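Local coordinates for beta-L-arabinobiosidase (Bacteroides thetaiotaomicron, PDB 5MQR), which is a glycosidase from a gut bacterium, linked to pectin breakdown, that probably cleaves beta-L-arabinobiosides and may also have exo-alpha-sialidase activity, at residues F961-P966 with N1043-A1048; Q953-M958 with S973-Q978; D174-P179 with G362-Y367. All coordinates share one frame; numbering follows the deposited sequence.

How the contacts relate
Contacts 1 and 2 are neighbours, their centres about 10 Å apart, and both use helix 948-964: contact 2 takes its middle, contact 1 its C-terminal end. Tyr975 of contact 2 joins them, with its CD2 3.7 Å from Leu1045 CB and its CB 3.8 Å from Met962 SE. Their segments alternate along the chain, and loop 1043-1048 touches both helices. Contact 3 lies at the far end of the molecule, across the chain's centre, its own centre about 67 Å from that of contact 1 and about 72 Å from that of contact 2. It closes earlier in the sequence. None of the three contains a ligand of the calcium or sodium ions.

Contact 1. Residues F961-P966 with N1043-A1048; sequences FMNNYP and NPLIPA
Asn963, on the last turn of helix 948-964, and Asn1043 pair through their amides, and the polar part of the contact is built round them. Asn1043 ND2 donates to Asn963 OD1 at 3.1 Å, with a nearly straight N-H...O angle of 166°. The two flat groups stand almost perpendicular, 89° apart: the acceptor lies in the amide plane of Asn1043, whereas the donor sits well above the carbonyl plane of Asn963. Asn1043 gets there because its CG is anti to the backbone N (chi1 -176°), which swings the amide toward the helix.

Two waters widen the bridge. Water 1 accepts from Asn1043 ND2 at 3.1 Å and donates to Met962 O, so ND2 has two acceptors. Water 2 accepts from Asn963 ND2 at 3.0 Å and lies 2.7 Å from Asn1043 O. The strongest polar partner of Asn963 is Ala959 O, one turn back on its own helix, which takes a bond from ND2 and probably fixes the rotation of the amide.

Leu1045 supplies the apolar part through CD2, which meets the CE methyl of selenomethionine Met962 at 4.3 Å. Its other methyl, CD1, rests near the amide, 4.2 Å from Asn963 ND2. Asp972 of helix 972-985 borders the same leucine and selenomethionine.

Here the end of a helix of the MGH1-like glycosidase domain receives the loop leading into strand 1053-1061 of a five-stranded antiparallel sheet, consistent with the C-terminal beta domain of family 65 relatives packing on the helical barrel.

Contact 2. Residues Q953-M958 with S973-Q978; sequences QTLTAM and SVYFRQ
The helical segments 953-958 and 973-978 run antiparallel, 157° between their N-to-C directions, with axes 11.2 Å apart at closest. They belong to consecutive helices, 948-964 and 972-985, joined by a short loop: an alpha-alpha hairpin, consistent with the helical barrel of MGH1-like glycosidases.

Tyr975 reaches across from the second helix. With chi1 at 172° its ring leaves the backbone pointing away from its own N and slants into the groove beside the first helix. Selenomethionine Met958 brings SE to the rim of that ring, 5.5 Å from the centroid and 79° off the normal, an edge-on Met-aromatic contact in which SE lies 4.2 Å from Tyr975 CD1. Leu955 CD2 instead comes over one face of the ring, offset toward Tyr975 CE1 and 4.0 Å from that atom. The same methyl packs on Gln978 CB at 3.9 Å, the two side chains crossing at about a right angle; beyond CB the glutamine bends at chi2 and its amide turns away. Leu1024 and Leu1029 of helix 1022-1029 flank Leu955 and Tyr975 respectively. Cut back to alanine, Tyr975 would probably leave a gap between the helices, SE without its ring edge and water 3 without the phenol that holds it.

The backbone takes part too: Leu955 O lies in the plane of the ring at its edge and accepts from water 3 at 3.0 Å, while that same water sits 2.7 Å from Tyr975 OH.

Contact 3. Residues D174-P179 with G362-Y367; sequences DKKDDP and GNYKSY
Asn363 and Tyr364 occupy the two central positions of a type II turn, Gly362 to Lys365, and both reach the backbone of Lys175, which lies in a type I turn from Asp174 to Asp177. In one of its two modelled conformers, Asn363 is extended at chi1 (-164°), CG lying opposite its main-chain nitrogen, and this carries the amide out toward the other loop. There ND2 donates to Lys175 O at 3.2 Å. The bond is bent, 141° at the hydrogen; the acceptor lies in the asparagine's amide plane, but ND2 is tilted from the plane of the lysine carbonyl. ND2 is also 4.0 Å from Lys175 CB.

Tyr364 has left-handed backbone angles, as the third position of a type II turn requires. With CG anti to its carbonyl carbon (chi1 -55°), the side chain brings its ring under the asparagine amide. Asn363 OD1 then sits 3.1 Å above one face of the ring, toward its rim, and the CE2 edge comes 3.9 Å from Lys175 O. The phenol OH, at the end, is 4.0 Å from Lys176 CG, lysine and tyrosine crossing at about a right angle. Lys176 is off the staggered positions at both chi1 and chi2; like Lys175 it is exposed, and may be loosely held for that reason.

The opposing turn is braced from within: Asp174 OD1 accepts from Lys176 N at 3.1 Å through its anti lone pair, an Asx turn.

These are loops of the propeller region, the first joining two strands of one four-stranded sheet. One bent bond from an asparagine in two conformers, plus a few loose carbon-to-polar-atom contacts, implies a light surface touch between turns that each have firmer partners of their own, such as Arg137, salt-bridged to Asp174, and Asp97, which binds the backbone N of Asn363.

Contact 1. Residues F961-P966 with N1043-A1048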
ATOM      1  N   PHE A 961     -13.479   8.925 -26.814  1.00 25.34           N
ATOM      2  CA  PHE A 961     -13.062   8.300 -28.050  1.00 26.46           C
ATOM      3  C   PHE A 961     -12.075   7.186 -27.758  1.00 26.68           C
ATOM      4  O   PHE A 961     -12.238   6.084 -28.260  1.00 26.69           O
ATOM      5  CB  PHE A 961     -12.413   9.329 -28.959  1.00 26.91           C
ATOM      6  CG  PHE A 961     -12.013   8.797 -30.304  1.00 28.12           C
ATOM      7  CD1 PHE A 961     -12.979   8.313 -31.200  1.00 28.39           C
ATOM      8  CD2 PHE A 961     -10.669   8.865 -30.725  1.00 28.38           C
ATOM      9  CE1 PHE A 961     -12.597   7.869 -32.450  1.00 29.12           C
ATOM     10  CE2 PHE A 961     -10.298   8.426 -31.982  1.00 28.40           C
ATOM     11  CZ  PHE A 961     -11.254   7.916 -32.830  1.00 28.94           C
HETATM   12  N   MSE A 962     -11.087   7.464 -26.914  1.00 26.52           N
HETATM   13  CA  MSE A 962     -10.061   6.461 -26.607  1.00 27.37           C
HETATM   14  C   MSE A 962     -10.575   5.315 -25.768  1.00 27.33           C
HETATM   15  O   MSE A 962     -10.110   4.174 -25.912  1.00 27.76           O
HETATM   16  CB  MSE A 962      -8.878   7.131 -25.944  1.00 27.84           C
HETATM   17  CG  MSE A 962      -8.134   7.951 -26.992  1.00 29.36           C
HETATM   18 SE   MSE A 962      -6.680   8.973 -26.148  1.00 30.95          SE
HETATM   19  CE  MSE A 962      -5.442   7.460 -25.960  1.00 30.64           C
ATOM     20  N   ASN A 963     -11.532   5.589 -24.892  1.00 26.85           N
ATOM     21  CA  ASN A 963     -12.142   4.540 -24.086  1.00 27.37           C
ATOM     22  C   ASN A 963     -13.208   3.719 -24.809  1.00 28.09           C
ATOM     23  O   ASN A 963     -13.275   2.522 -24.589  1.00 28.01           O
ATOM     24  CB  ASN A 963     -12.773   5.114 -22.815  1.00 27.08           C
ATOM     25  CG  ASN A 963     -11.775   5.316 -21.722  1.00 26.49           C
ATOM     26  OD1 ASN A 963     -11.555   4.407 -20.922  1.00 27.20           O
ATOM     27  ND2 ASN A 963     -11.146   6.497 -21.678  1.00 25.57           N
ATOM     28  N   ASN A 964     -14.045   4.354 -25.636  1.00 28.40           N
ATOM     29  CA  ASN A 964     -15.285   3.721 -26.092  1.00 29.23           C
ATOM     30  C   ASN A 964     -15.278   3.318 -27.562  1.00 30.50           C
ATOM     31  O   ASN A 964     -16.194   2.658 -27.993  1.00 30.83           O
ATOM     32  CB  ASN A 964     -16.491   4.634 -25.797  1.00 28.83           C
ATOM     33  CG  ASN A 964     -16.620   4.976 -24.331  1.00 28.34           C
ATOM     34  OD1 ASN A 964     -16.251   4.192 -23.466  1.00 28.31           O
ATOM     35  ND2 ASN A 964     -17.136   6.154 -24.041  1.00 28.13           N
ATOM     36  N   TYR A 965     -14.246   3.687 -28.320  1.00 31.40           N
ATOM     37  CA  TYR A 965     -14.225   3.468 -29.767  1.00 32.77           C
ATOM     38  C   TYR A 965     -12.996   2.617 -30.134  1.00 34.23           C
ATOM     39  O   TYR A 965     -11.931   2.813 -29.560  1.00 33.17           O
ATOM     40  CB  TYR A 965     -14.195   4.805 -30.522  1.00 32.07           C
ATOM     41  CG  TYR A 965     -15.479   5.618 -30.424  1.00 31.79           C
ATOM     42  CD1 TYR A 965     -15.865   6.230 -29.225  1.00 31.02           C
ATOM     43  CD2 TYR A 965     -16.300   5.799 -31.544  1.00 31.86           C
ATOM     44  CE1 TYR A 965     -17.040   6.973 -29.143  1.00 30.78           C
ATOM     45  CE2 TYR A 965     -17.466   6.530 -31.469  1.00 31.78           C
ATOM     46  CZ  TYR A 965     -17.833   7.114 -30.266  1.00 31.31           C
ATOM     47  OH  TYR A 965     -18.992   7.837 -30.200  1.00 31.27           O
ATOM     48  N   PRO A 966     -13.151   1.659 -31.072  1.00 36.19           N
ATOM     49  CA  PRO A 966     -11.997   0.902 -31.553  1.00 37.91           C
ATOM     50  C   PRO A 966     -11.233   1.796 -32.521  1.00 38.50           C
ATOM     51  O   PRO A 966     -11.728   2.166 -33.569  1.00 41.44           O
ATOM     52  CB  PRO A 966     -12.626  -0.300 -32.266  1.00 38.74           C
ATOM     53  CG  PRO A 966     -13.946   0.218 -32.767  1.00 39.21           C
ATOM     54  CD  PRO A 966     -14.369   1.349 -31.847  1.00 37.71           C
ATOM     55  N   ASN A1043      -9.274   2.759 -16.687  1.00 25.64           N
ATOM     56  CA  ASN A1043      -8.452   2.611 -17.869  1.00 25.62           C
ATOM     57  C   ASN A1043      -7.570   3.837 -17.973  1.00 25.63           C
ATOM     58  O   ASN A1043      -7.892   4.777 -18.695  1.00 25.50           O
ATOM     59  CB  ASN A1043      -9.335   2.451 -19.109  1.00 26.01           C
ATOM     60  CG  ASN A1043      -8.523   2.206 -20.362  1.00 26.29           C
ATOM     61  OD1 ASN A1043      -7.510   1.507 -20.317  1.00 26.42           O
ATOM     62  ND2 ASN A1043      -8.920   2.820 -21.462  1.00 25.98           N
ATOM     63  N   PRO A1044      -6.472   3.863 -17.207  1.00 26.09           N
ATOM     64  CA  PRO A1044      -5.588   5.025 -17.240  1.00 26.03           C
ATOM     65  C   PRO A1044      -4.983   5.267 -18.607  1.00 26.14           C
ATOM     66  O   PRO A1044      -4.564   4.334 -19.258  1.00 26.07           O
ATOM     67  CB  PRO A1044      -4.487   4.677 -16.248  1.00 25.80           C
ATOM     68  CG  PRO A1044      -5.003   3.540 -15.458  1.00 26.14           C
ATOM     69  CD  PRO A1044      -5.952   2.804 -16.334  1.00 26.48           C
ATOM     70  N   LEU A1045      -4.950   6.521 -19.025  1.00 26.84           N
ATOM     71  CA  LEU A1045      -4.321   6.897 -20.278  1.00 28.51           C
ATOM     72  C   LEU A1045      -2.958   7.519 -19.995  1.00 30.02           C
ATOM     73  O   LEU A1045      -2.651   8.611 -20.431  1.00 32.80           O
ATOM     74  CB  LEU A1045      -5.225   7.873 -21.053  1.00 27.57           C
ATOM     75  CG  LEU A1045      -6.657   7.413 -21.254  1.00 27.44           C
ATOM     76  CD1 LEU A1045      -7.492   8.551 -21.811  1.00 27.36           C
ATOM     77  CD2 LEU A1045      -6.720   6.165 -22.111  1.00 27.99           C
ATOM     78  N   ILE A1046      -2.155   6.829 -19.218  1.00 32.13           N
ATOM     79  CA  ILE A1046      -0.800   7.237 -18.926  1.00 32.24           C
ATOM     80  C   ILE A1046       0.022   6.201 -19.681  1.00 32.47           C
ATOM     81  O   ILE A1046      -0.309   5.028 -19.640  1.00 34.07           O
ATOM     82  CB  ILE A1046      -0.570   7.192 -17.419  1.00 32.01           C
ATOM     83  CG1 ILE A1046      -1.519   8.175 -16.766  1.00 32.29           C
ATOM     84  CG2 ILE A1046       0.869   7.540 -17.067  1.00 32.22           C
ATOM     85  CD1 ILE A1046      -1.485   8.163 -15.255  1.00 32.27           C
ATOM     86  N   PRO A1047       1.052   6.624 -20.431  1.00 32.77           N
ATOM     87  CA  PRO A1047       1.875   5.597 -21.068  1.00 33.37           C
ATOM     88  C   PRO A1047       2.631   4.728 -20.080  1.00 34.70           C
ATOM     89  O   PRO A1047       2.868   5.119 -18.914  1.00 33.87           O
ATOM     90  CB  PRO A1047       2.868   6.384 -21.932  1.00 33.36           C
ATOM     91  CG  PRO A1047       2.670   7.823 -21.618  1.00 33.08           C
ATOM     92  CD  PRO A1047       1.370   7.984 -20.901  1.00 32.52           C
ATOM     93  N   ALA A1048       3.000   3.550 -20.562  1.00 37.22           N
ATOM     94  CA  ALA A1048       3.887   2.665 -19.834  1.00 39.49           C
ATOM     95  C   ALA A1048       5.208   3.402 -19.619  1.00 39.83           C
ATOM     96  O   ALA A1048       5.727   4.054 -20.545  1.00 41.42           O
ATOM     97  CB  ALA A1048       4.115   1.354 -20.607  1.00 39.99           C
TER
HETATM   98  O   HOH W   1      -7.663   3.074 -24.256  1.00 43.76           O
HETATM   99  O   HOH W   2      -9.411   6.934 -19.308  1.00 21.86           O

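Contact 2. Residues Q953-M958 with S973-Q978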
ATOM      1  N   GLN A 953     -13.466  20.425 -23.111  1.00 21.85           N
ATOM      2  CA  GLN A 953     -14.387  19.713 -23.988  1.00 22.77           C
ATOM      3  C   GLN A 953     -13.628  18.705 -24.873  1.00 23.26           C
ATOM      4  O   GLN A 953     -13.999  17.519 -24.944  1.00 23.73           O
ATOM      5  CB  GLN A 953     -15.176  20.675 -24.870  1.00 22.94           C
ATOM      6  CG  GLN A 953     -16.226  21.436 -24.096  1.00 23.36           C
ATOM      7  CD  GLN A 953     -17.043  22.343 -24.989  1.00 23.91           C
ATOM      8  OE1 GLN A 953     -16.496  23.194 -25.702  1.00 23.64           O
ATOM      9  NE2 GLN A 953     -18.374  22.155 -24.969  1.00 24.56           N
ATOM     10  N   THR A 954     -12.600  19.197 -25.564  1.00 22.97           N
ATOM     11  CA  THR A 954     -11.804  18.363 -26.447  1.00 23.14           C
ATOM     12  C   THR A 954     -11.171  17.145 -25.722  1.00 22.52           C
ATOM     13  O   THR A 954     -11.218  16.016 -26.218  1.00 22.43           O
ATOM     14  CB  THR A 954     -10.708  19.202 -27.104  1.00 23.59           C
ATOM     15  OG1 THR A 954     -11.302  20.305 -27.800  1.00 24.20           O
ATOM     16  CG2 THR A 954      -9.854  18.339 -28.074  1.00 23.86           C
ATOM     17  N   LEU A 955     -10.591  17.389 -24.555  1.00 22.12           N
ATOM     18  CA  LEU A 955      -9.948  16.323 -23.780  1.00 21.86           C
ATOM     19  C   LEU A 955     -10.941  15.303 -23.231  1.00 21.64           C
ATOM     20  O   LEU A 955     -10.629  14.125 -23.143  1.00 21.06           O
ATOM     21  CB  LEU A 955      -9.085  16.922 -22.670  1.00 21.42           C
ATOM     22  CG  LEU A 955      -7.794  17.551 -23.198  1.00 21.70           C
ATOM     23  CD1 LEU A 955      -7.213  18.558 -22.211  1.00 21.47           C
ATOM     24  CD2 LEU A 955      -6.738  16.509 -23.539  1.00 21.90           C
ATOM     25  N   THR A 956     -12.139  15.761 -22.884  1.00 22.20           N
ATOM     26  CA  THR A 956     -13.196  14.897 -22.374  1.00 22.49           C
ATOM     27  C   THR A 956     -13.629  13.982 -23.490  1.00 23.21           C
ATOM     28  O   THR A 956     -13.725  12.780 -23.328  1.00 22.70           O
ATOM     29  CB  THR A 956     -14.378  15.736 -21.837  1.00 22.62           C
ATOM     30  OG1 THR A 956     -13.931  16.478 -20.698  1.00 22.12           O
ATOM     31  CG2 THR A 956     -15.571  14.855 -21.416  1.00 22.91           C
ATOM     32  N   ALA A 957     -13.879  14.599 -24.650  1.00 24.69           N
ATOM     33  CA  ALA A 957     -14.218  13.896 -25.883  1.00 24.28           C
ATOM     34  C   ALA A 957     -13.136  12.916 -26.330  1.00 24.37           C
ATOM     35  O   ALA A 957     -13.448  11.806 -26.765  1.00 24.11           O
ATOM     36  CB  ALA A 957     -14.483  14.920 -26.974  1.00 24.97           C
HETATM   37  N   MSE A 958     -11.869  13.329 -26.225  1.00 24.45           N
HETATM   38  CA  MSE A 958     -10.729  12.499 -26.653  1.00 25.24           C
HETATM   39  C   MSE A 958     -10.634  11.266 -25.807  1.00 24.56           C
HETATM   40  O   MSE A 958     -10.388  10.167 -26.313  1.00 23.69           O
HETATM   41  CB  MSE A 958      -9.436  13.278 -26.564  1.00 26.40           C
HETATM   42  CG  MSE A 958      -8.295  12.573 -27.270  1.00 28.49           C
HETATM   43 SE   MSE A 958      -6.592  13.554 -27.045  1.00 32.87          SE
HETATM   44  CE  MSE A 958      -7.015  15.470 -27.130  1.00 30.45           C
ATOM     45  N   SER A 973       0.356   8.498 -25.162  1.00 28.84           N
ATOM     46  CA  SER A 973       1.335   9.585 -25.178  1.00 29.00           C
ATOM     47  C   SER A 973       0.743  10.867 -25.661  1.00 27.86           C
ATOM     48  O   SER A 973       1.083  11.931 -25.152  1.00 28.08           O
ATOM     49  CB  SER A 973       2.535   9.263 -26.074  1.00 29.80           C
ATOM     50  OG  SER A 973       3.260   8.249 -25.447  1.00 32.02           O
ATOM     51  N   VAL A 974      -0.111  10.765 -26.668  1.00 26.59           N
ATOM     52  CA  VAL A 974      -0.758  11.927 -27.194  1.00 25.89           C
ATOM     53  C   VAL A 974      -1.702  12.570 -26.173  1.00 24.22           C
ATOM     54  O   VAL A 974      -1.689  13.791 -26.015  1.00 22.93           O
ATOM     55  CB  VAL A 974      -1.496  11.632 -28.524  1.00 26.45           C
ATOM     56  CG1 VAL A 974      -2.308  12.845 -28.980  1.00 25.99           C
ATOM     57  CG2 VAL A 974      -0.478  11.265 -29.596  1.00 27.55           C
ATOM     58  N   TYR A 975      -2.533  11.761 -25.530  1.00 23.78           N
ATOM     59  CA  TYR A 975      -3.456  12.288 -24.531  1.00 23.90           C
ATOM     60  C   TYR A 975      -2.656  12.885 -23.352  1.00 23.57           C
ATOM     61  O   TYR A 975      -2.953  13.996 -22.887  1.00 23.73           O
ATOM     62  CB  TYR A 975      -4.456  11.217 -24.031  1.00 23.41           C
ATOM     63  CG  TYR A 975      -5.279  11.691 -22.865  1.00 22.92           C
ATOM     64  CD1 TYR A 975      -6.482  12.372 -23.051  1.00 23.52           C
ATOM     65  CD2 TYR A 975      -4.845  11.490 -21.573  1.00 22.73           C
ATOM     66  CE1 TYR A 975      -7.228  12.843 -21.960  1.00 23.11           C
ATOM     67  CE2 TYR A 975      -5.571  11.938 -20.484  1.00 22.57           C
ATOM     68  CZ  TYR A 975      -6.759  12.614 -20.673  1.00 22.64           C
ATOM     69  OH  TYR A 975      -7.456  13.047 -19.563  1.00 22.54           O
ATOM     70  N   PHE A 976      -1.662  12.144 -22.881  1.00 23.14           N
ATOM     71  CA  PHE A 976      -0.838  12.590 -21.761  1.00 23.15           C
ATOM     72  C   PHE A 976      -0.177  13.911 -22.072  1.00 24.37           C
ATOM     73  O   PHE A 976      -0.169  14.811 -21.235  1.00 23.64           O
ATOM     74  CB  PHE A 976       0.262  11.575 -21.408  1.00 22.64           C
ATOM     75  CG  PHE A 976       1.046  11.945 -20.178  1.00 21.69           C
ATOM     76  CD1 PHE A 976       2.193  12.736 -20.275  1.00 21.56           C
ATOM     77  CD2 PHE A 976       0.617  11.543 -18.929  1.00 21.00           C
ATOM     78  CE1 PHE A 976       2.898  13.111 -19.144  1.00 21.26           C
ATOM     79  CE2 PHE A 976       1.340  11.880 -17.787  1.00 20.95           C
ATOM     80  CZ  PHE A 976       2.476  12.679 -17.889  1.00 20.91           C
ATOM     81  N   ARG A 977       0.367  14.015 -23.280  1.00 26.74           N
ATOM     82  CA  ARG A 977       1.094  15.201 -23.706  1.00 28.21           C
ATOM     83  C   ARG A 977       0.188  16.433 -23.714  1.00 26.75           C
ATOM     84  O   ARG A 977       0.609  17.502 -23.295  1.00 26.61           O
ATOM     85  CB  ARG A 977       1.756  14.972 -25.078  1.00 31.43           C
ATOM     86  CG  ARG A 977       2.619  16.113 -25.614  1.00 35.11           C
ATOM     87  CD  ARG A 977       3.712  16.520 -24.611  1.00 38.66           C
ATOM     88  NE  ARG A 977       4.528  17.626 -25.116  1.00 41.77           N
ATOM     89  CZ  ARG A 977       5.287  18.443 -24.372  1.00 44.69           C
ATOM     90  NH1 ARG A 977       5.373  18.325 -23.044  1.00 44.25           N
ATOM     91  NH2 ARG A 977       5.971  19.416 -24.976  1.00 46.66           N
ATOM     92  N   GLN A 978      -1.058  16.280 -24.144  1.00 25.19           N
ATOM     93  CA  GLN A 978      -1.991  17.410 -24.157  1.00 24.42           C
ATOM     94  C   GLN A 978      -2.428  17.794 -22.748  1.00 23.76           C
ATOM     95  O   GLN A 978      -2.605  18.976 -22.478  1.00 23.06           O
ATOM     96  CB  GLN A 978      -3.207  17.143 -25.050  1.00 24.20           C
ATOM     97  CG  GLN A 978      -2.897  17.236 -26.535  1.00 24.74           C
ATOM     98  CD  GLN A 978      -2.266  18.577 -26.922  1.00 24.70           C
ATOM     99  OE1 GLN A 978      -2.622  19.607 -26.378  1.00 24.28           O
ATOM    100  NE2 GLN A 978      -1.326  18.558 -27.843  1.00 24.92           N
TER
HETATM  101  O   HOH W   3     -10.003  13.675 -20.281  1.00 20.83           O

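Contact 3. Residues D174-P179 with G362-Y367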
ATOM      1  N   ASP A 174      38.214 -27.166  26.421  1.00 45.37           N
ATOM      2  CA  ASP A 174      37.668 -26.554  27.626  1.00 47.19           C
ATOM      3  C   ASP A 174      36.638 -25.491  27.249  1.00 47.32           C
ATOM      4  O   ASP A 174      36.388 -25.300  26.062  1.00 44.97           O
ATOM      5  CB  ASP A 174      38.804 -26.007  28.516  1.00 47.60           C
ATOM      6  CG  ASP A 174      39.738 -25.073  27.779  1.00 48.09           C
ATOM      7  OD1 ASP A 174      39.266 -24.047  27.227  1.00 45.88           O
ATOM      8  OD2 ASP A 174      40.967 -25.372  27.773  1.00 50.91           O
ATOM      9  N   LYS A 175      36.039 -24.851  28.267  1.00 50.70           N
ATOM     10  CA  LYS A 175      35.019 -23.767  28.149  1.00 53.24           C
ATOM     11  C   LYS A 175      35.353 -22.699  27.130  1.00 52.29           C
ATOM     12  O   LYS A 175      34.463 -22.160  26.485  1.00 50.87           O
ATOM     13  CB  LYS A 175      34.890 -22.957  29.474  1.00 57.90           C
ATOM     14  CG  LYS A 175      34.368 -23.625  30.744  1.00 61.96           C
ATOM     15  CD  LYS A 175      34.357 -22.622  31.912  1.00 65.30           C
ATOM     16  CE  LYS A 175      33.546 -23.117  33.119  1.00 68.79           C
ATOM     17  NZ  LYS A 175      32.058 -23.092  32.897  1.00 69.20           N
ATOM     18  N   LYS A 176      36.642 -22.339  27.096  1.00 53.29           N
ATOM     19  CA  LYS A 176      37.183 -21.182  26.359  1.00 53.52           C
ATOM     20  C   LYS A 176      37.703 -21.515  24.952  1.00 50.04           C
ATOM     21  O   LYS A 176      37.939 -20.614  24.163  1.00 48.12           O
ATOM     22  CB  LYS A 176      38.315 -20.517  27.197  1.00 57.41           C
ATOM     23  CG  LYS A 176      37.984 -19.104  27.675  1.00 61.13           C
ATOM     24  CD  LYS A 176      38.155 -18.869  29.177  1.00 64.07           C
ATOM     25  CE  LYS A 176      37.203 -17.749  29.615  1.00 65.85           C
ATOM     26  NZ  LYS A 176      37.543 -17.170  30.944  1.00 67.98           N
ATOM     27  N   ASP A 177      37.863 -22.808  24.658  1.00 47.42           N
ATOM     28  CA  ASP A 177      38.408 -23.288  23.398  1.00 46.29           C
ATOM     29  C   ASP A 177      37.447 -23.007  22.255  1.00 45.51           C
ATOM     30  O   ASP A 177      36.256 -22.797  22.466  1.00 44.70           O
ATOM     31  CB  ASP A 177      38.720 -24.789  23.512  1.00 45.96           C
ATOM     32  CG  ASP A 177      39.639 -25.317  22.407  1.00 45.75           C
ATOM     33  OD1 ASP A 177      40.120 -24.553  21.542  1.00 44.10           O
ATOM     34  OD2 ASP A 177      39.876 -26.542  22.420  1.00 45.51           O
ATOM     35  N   ASP A 178      38.000 -22.953  21.049  1.00 45.93           N
ATOM     36  CA  ASP A 178      37.267 -22.608  19.836  1.00 45.38           C
ATOM     37  C   ASP A 178      37.142 -23.855  18.929  1.00 45.20           C
ATOM     38  O   ASP A 178      38.152 -24.308  18.357  1.00 44.03           O
ATOM     39  CB  ASP A 178      38.032 -21.498  19.125  1.00 46.40           C
ATOM     40  CG  ASP A 178      37.501 -21.202  17.743  1.00 47.92           C
ATOM     41  OD1 ASP A 178      36.263 -21.316  17.523  1.00 49.66           O
ATOM     42  OD2 ASP A 178      38.337 -20.839  16.881  1.00 49.00           O
ATOM     43  N   PRO A 179      35.915 -24.421  18.800  1.00 43.93           N
ATOM     44  CA  PRO A 179      35.741 -25.599  17.938  1.00 43.61           C
ATOM     45  C   PRO A 179      35.786 -25.280  16.427  1.00 42.47           C
ATOM     46  O   PRO A 179      35.921 -26.191  15.606  1.00 41.73           O
ATOM     47  CB  PRO A 179      34.351 -26.108  18.340  1.00 43.86           C
ATOM     48  CG  PRO A 179      33.611 -24.874  18.729  1.00 42.84           C
ATOM     49  CD  PRO A 179      34.639 -24.029  19.434  1.00 43.11           C
ATOM     50  N   GLY A 362      24.107 -19.703  31.395  1.00 25.77           N
ATOM     51  CA  GLY A 362      25.018 -20.493  30.583  1.00 26.70           C
ATOM     52  C   GLY A 362      26.059 -19.710  29.780  1.00 27.06           C
ATOM     53  O   GLY A 362      25.819 -18.566  29.348  1.00 26.25           O
ATOM     54  N   ASN A 363      27.211 -20.358  29.590  1.00 27.93           N
ATOM     55  CA  ASN A 363      28.367 -19.831  28.842  0.50 28.51           C
ATOM     56  C   ASN A 363      27.923 -19.226  27.501  1.00 28.37           C
ATOM     57  O   ASN A 363      27.303 -19.927  26.684  1.00 27.75           O
ATOM     58  CB  ASN A 363      29.374 -20.989  28.605  0.50 29.01           C
ATOM     59  CG  ASN A 363      30.779 -20.523  28.198  0.50 29.21           C
ATOM     60  OD1 ASN A 363      31.128 -19.354  28.343  0.50 28.87           O
ATOM     61  ND2 ASN A 363      31.605 -21.473  27.707  0.50 29.50           N
ATOM     62  N   TYR A 364      28.215 -17.947  27.286  1.00 29.59           N
ATOM     63  CA  TYR A 364      27.974 -17.208  26.032  1.00 30.80           C
ATOM     64  C   TYR A 364      26.527 -17.040  25.593  1.00 29.43           C
ATOM     65  O   TYR A 364      26.280 -16.490  24.501  1.00 28.70           O
ATOM     66  CB  TYR A 364      28.855 -17.729  24.866  1.00 33.53           C
ATOM     67  CG  TYR A 364      30.354 -17.739  25.184  1.00 36.83           C
ATOM     68  CD1 TYR A 364      31.047 -16.564  25.507  1.00 38.99           C
ATOM     69  CD2 TYR A 364      31.067 -18.940  25.184  1.00 40.03           C
ATOM     70  CE1 TYR A 364      32.412 -16.595  25.810  1.00 41.36           C
ATOM     71  CE2 TYR A 364      32.418 -18.988  25.489  1.00 41.94           C
ATOM     72  CZ  TYR A 364      33.095 -17.825  25.797  1.00 42.71           C
ATOM     73  OH  TYR A 364      34.440 -17.946  26.099  1.00 44.81           O
ATOM     74  N   LYS A 365      25.575 -17.443  26.446  1.00 28.45           N
ATOM     75  CA  LYS A 365      24.168 -17.134  26.202  1.00 27.61           C
ATOM     76  C   LYS A 365      23.960 -15.632  26.371  1.00 27.52           C
ATOM     77  O   LYS A 365      24.372 -15.060  27.383  1.00 28.16           O
ATOM     78  CB  LYS A 365      23.261 -17.938  27.134  1.00 27.22           C
ATOM     79  CG  LYS A 365      23.281 -19.432  26.824  1.00 26.67           C
ATOM     80  CD  LYS A 365      22.364 -20.245  27.709  1.00 26.32           C
ATOM     81  CE  LYS A 365      20.902 -19.942  27.464  1.00 25.88           C
ATOM     82  NZ  LYS A 365      20.060 -20.858  28.250  1.00 25.84           N
ATOM     83  N   SER A 366      23.380 -14.991  25.357  1.00 26.82           N
ATOM     84  CA  SER A 366      23.089 -13.559  25.404  1.00 26.31           C
ATOM     85  C   SER A 366      21.610 -13.263  25.128  1.00 25.26           C
ATOM     86  O   SER A 366      20.913 -14.064  24.525  1.00 25.20           O
ATOM     87  CB  SER A 366      23.993 -12.822  24.426  1.00 26.46           C
ATOM     88  OG  SER A 366      23.853 -13.389  23.161  1.00 26.61           O
ATOM     89  N   TYR A 367      21.141 -12.111  25.582  1.00 24.69           N
ATOM     90  CA  TYR A 367      19.711 -11.812  25.607  1.00 24.66           C
ATOM     91  C   TYR A 367      19.151 -11.428  24.247  1.00 24.43           C
ATOM     92  O   TYR A 367      19.746 -10.615  23.557  1.00 24.27           O
ATOM     93  CB  TYR A 367      19.397 -10.666  26.576  1.00 24.74           C
ATOM     94  CG  TYR A 367      19.797 -10.980  27.985  1.00 25.22           C
ATOM     95  CD1 TYR A 367      19.060 -11.901  28.744  1.00 25.87           C
ATOM     96  CD2 TYR A 367      20.915 -10.397  28.561  1.00 25.68           C
ATOM     97  CE1 TYR A 367      19.433 -12.226  30.045  1.00 25.99           C
ATOM     98  CE2 TYR A 367      21.297 -10.714  29.865  1.00 26.48           C
ATOM     99  CZ  TYR A 367      20.547 -11.626  30.594  1.00 26.37           C
ATOM    100  OH  TYR A 367      20.917 -11.925  31.867  1.00 27.99           O
TER